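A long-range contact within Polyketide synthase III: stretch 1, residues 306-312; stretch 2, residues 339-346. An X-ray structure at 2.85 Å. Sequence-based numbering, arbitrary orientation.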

# COMPACT_ATOMS: atom_id res chain seq x y z
N ASN A 306 2.10 -18.35 -20.01
CA ASN A 306 2.24 -18.67 -18.59
C ASN A 306 0.94 -18.91 -17.81
O ASN A 306 0.99 -19.44 -16.69
CB ASN A 306 3.05 -17.58 -17.89
CG ASN A 306 4.52 -17.62 -18.26
OD1 ASN A 306 5.19 -18.64 -18.11
ND2 ASN A 306 5.03 -16.49 -18.75
N ILE A 307 -0.20 -18.54 -18.38
CA ILE A 307 -1.49 -18.62 -17.68
C ILE A 307 -1.91 -20.06 -17.35
O ILE A 307 -2.61 -20.29 -16.36
CB ILE A 307 -2.63 -17.85 -18.42
CG1 ILE A 307 -3.86 -17.66 -17.53
CG2 ILE A 307 -3.01 -18.53 -19.74
CD1 ILE A 307 -3.61 -16.80 -16.30
N ALA A 308 -1.46 -21.02 -18.16
CA ALA A 308 -1.69 -22.43 -17.89
C ALA A 308 -1.02 -22.87 -16.60
O ALA A 308 -1.66 -23.45 -15.72
CB ALA A 308 -1.22 -23.29 -19.06
N PHE A 309 0.28 -22.56 -16.47
CA PHE A 309 1.07 -22.94 -15.30
C PHE A 309 0.52 -22.38 -13.99
O PHE A 309 0.60 -23.03 -12.95
CB PHE A 309 2.54 -22.52 -15.48
CG PHE A 309 3.46 -23.06 -14.41
CD1 PHE A 309 3.95 -24.36 -14.49
CD2 PHE A 309 3.83 -22.26 -13.33
CE1 PHE A 309 4.80 -24.86 -13.50
CE2 PHE A 309 4.67 -22.76 -12.34
CZ PHE A 309 5.16 -24.05 -12.43
N PHE A 310 -0.05 -21.17 -14.05
CA PHE A 310 -0.66 -20.53 -12.89
C PHE A 310 -1.98 -21.19 -12.49
O PHE A 310 -2.19 -21.50 -11.31
CB PHE A 310 -0.85 -19.03 -13.15
CG PHE A 310 -1.78 -18.35 -12.17
CD1 PHE A 310 -1.37 -18.10 -10.86
CD2 PHE A 310 -3.05 -17.96 -12.56
CE1 PHE A 310 -2.22 -17.47 -9.96
CE2 PHE A 310 -3.91 -17.33 -11.66
CZ PHE A 310 -3.49 -17.09 -10.36
N ALA A 311 -2.87 -21.38 -13.47
CA ALA A 311 -4.21 -21.91 -13.21
C ALA A 311 -4.21 -23.40 -12.91
O ALA A 311 -4.96 -23.86 -12.04
CB ALA A 311 -5.14 -21.58 -14.37
N ASP A 312 -3.39 -24.16 -13.64
CA ASP A 312 -3.21 -25.59 -13.36
C ASP A 312 -2.47 -25.80 -12.04
O ASP A 312 -2.65 -26.82 -11.38
CB ASP A 312 -2.48 -26.29 -14.50
CG ASP A 312 -3.35 -26.49 -15.73
OD1 ASP A 312 -4.57 -26.75 -15.58
OD2 ASP A 312 -2.82 -26.40 -16.86
N GLU A 339 -8.37 -12.40 -24.84
CA GLU A 339 -8.19 -13.39 -25.91
C GLU A 339 -7.11 -14.43 -25.64
O GLU A 339 -7.29 -15.61 -25.92
CB GLU A 339 -7.90 -12.68 -27.24
CG GLU A 339 -9.12 -12.07 -27.92
CD GLU A 339 -8.76 -11.27 -29.16
OE1 GLU A 339 -7.56 -10.97 -29.36
OE2 GLU A 339 -9.68 -10.95 -29.94
N GLU A 340 -5.98 -13.98 -25.09
CA GLU A 340 -4.86 -14.87 -24.80
C GLU A 340 -5.09 -15.70 -23.53
O GLU A 340 -4.52 -16.78 -23.37
CB GLU A 340 -3.55 -14.08 -24.72
CG GLU A 340 -3.13 -13.43 -26.03
CD GLU A 340 -2.59 -14.42 -27.06
OE1 GLU A 340 -3.36 -15.28 -27.54
OE2 GLU A 340 -1.39 -14.32 -27.40
N ALA A 341 -5.93 -15.18 -22.63
CA ALA A 341 -6.40 -15.94 -21.48
C ALA A 341 -7.31 -17.07 -21.97
O ALA A 341 -7.28 -18.18 -21.43
CB ALA A 341 -7.14 -15.04 -20.51
N GLN A 342 -8.12 -16.78 -22.99
CA GLN A 342 -8.97 -17.78 -23.64
C GLN A 342 -8.14 -18.81 -24.38
O GLN A 342 -8.45 -20.00 -24.35
CB GLN A 342 -9.93 -17.11 -24.62
CG GLN A 342 -11.05 -16.32 -23.97
CD GLN A 342 -11.94 -15.63 -24.98
OE1 GLN A 342 -11.96 -15.99 -26.16
NE2 GLN A 342 -12.69 -14.63 -24.53
N ASN A 343 -7.08 -18.35 -25.05
CA ASN A 343 -6.21 -19.22 -25.83
C ASN A 343 -5.38 -20.17 -24.97
O ASN A 343 -5.32 -21.37 -25.24
CB ASN A 343 -5.30 -18.40 -26.74
CG ASN A 343 -6.04 -17.80 -27.93
OD1 ASN A 343 -7.02 -18.36 -28.41
ND2 ASN A 343 -5.55 -16.66 -28.41
N GLY A 344 -4.77 -19.61 -23.93
CA GLY A 344 -3.91 -20.38 -23.02
C GLY A 344 -4.65 -21.36 -22.13
O GLY A 344 -4.07 -22.34 -21.67
N LEU A 345 -5.93 -21.09 -21.88
CA LEU A 345 -6.75 -21.94 -21.02
C LEU A 345 -7.81 -22.73 -21.79
O LEU A 345 -8.49 -23.59 -21.23
CB LEU A 345 -7.42 -21.12 -19.92
CG LEU A 345 -6.55 -20.43 -18.86
CD1 LEU A 345 -7.42 -19.57 -17.96
CD2 LEU A 345 -5.76 -21.45 -18.05
N GLY A 346 -7.94 -22.43 -23.08
CA GLY A 346 -8.95 -23.06 -23.93
C GLY A 346 -10.35 -22.74 -23.46
O GLY A 346 -11.22 -23.62 -23.44

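Where two helices cross within a single chain, the contact is often made by a few apolar side chains and a glycine, with no polar bond between them. The pairing of residues 306-312 with residues 339-346 in Polyketide synthase III is a compact example. The helix axes approach to 8.6 Å with their N-to-C directions 67° apart, and the contact is a small patch. It buries 216 Å², counting both sides, and most of that area comes from Ile-307 and Leu-345. No hydrogen bond joins the stretches, so the contact rests on packing.

The apolar side chains provide the first kind of interaction. Leu-345 leaves its helix sideways with respect to the partner, but its m, t rotamer brings the end of the side chain nearer, so that its methyl groups reach the other helix. Its CD2 lies 3.7 Å from CB of Ala-311 and 4.2 Å from CA of Ala-308, while its CD1 comes within 4.1 Å of CG1 of Ile-307. A branched aliphatic side chain suits this place, since its end spreads over Ile-307, Ala-308 and Ala-311. Ala-311 directs its CB toward Leu-345, and its small methyl offers an apolar surface against which the leucine packs closely. Ile-307, buried and in the t, p rotamer, also points its CB toward the second stretch. Its CG1 lies 4.1 Å from CD1 of Leu-345; its CG2 packs against Leu-345 as well and against the backbone around Gly-344.

That backbone packing is the second kind of interaction. Ala-308 and Gly-344 mark the closest register of the two stretches, with their CA atoms 6.0 Å apart. CG2 of Ile-307 rests 3.9 Å from CA of Gly-344 and 4.3 Å from O of Glu-340, occupying space that a side chain at position 344 would need. A CB built ideally on Gly-344 would point toward the first stretch and fall 2.6 Å from CG2 of Ile-307, a clear clash. Glycine therefore fits here for steric reasons. Beside it, CB of Ala-308 lies 4.0 Å from O of Gly-344, the methyl being short enough to sit against the main chain. Leu-345 adds a further contact of this type, its CD2 lying 3.8 Å from O of Ile-307.

Hydrogen bonding operates within each stretch rather than across the gap. The carbonyl of Ile-307 accepts a bond from N of Ala-311 at 3.1 Å, and that of Glu-340 accepts one from N of Gly-344 at 2.9 Å; these two oxygens, which also meet apolar groups of the partner, are thus already engaged in their own helices. On the second helix, ND2 of Asn-343 donates to OE1 of Glu-340 at 2.7 Å, with a nearly straight geometry. The ends of both these side chains lead away from the first stretch, leaving the crossing itself to aliphatic groups and main chain.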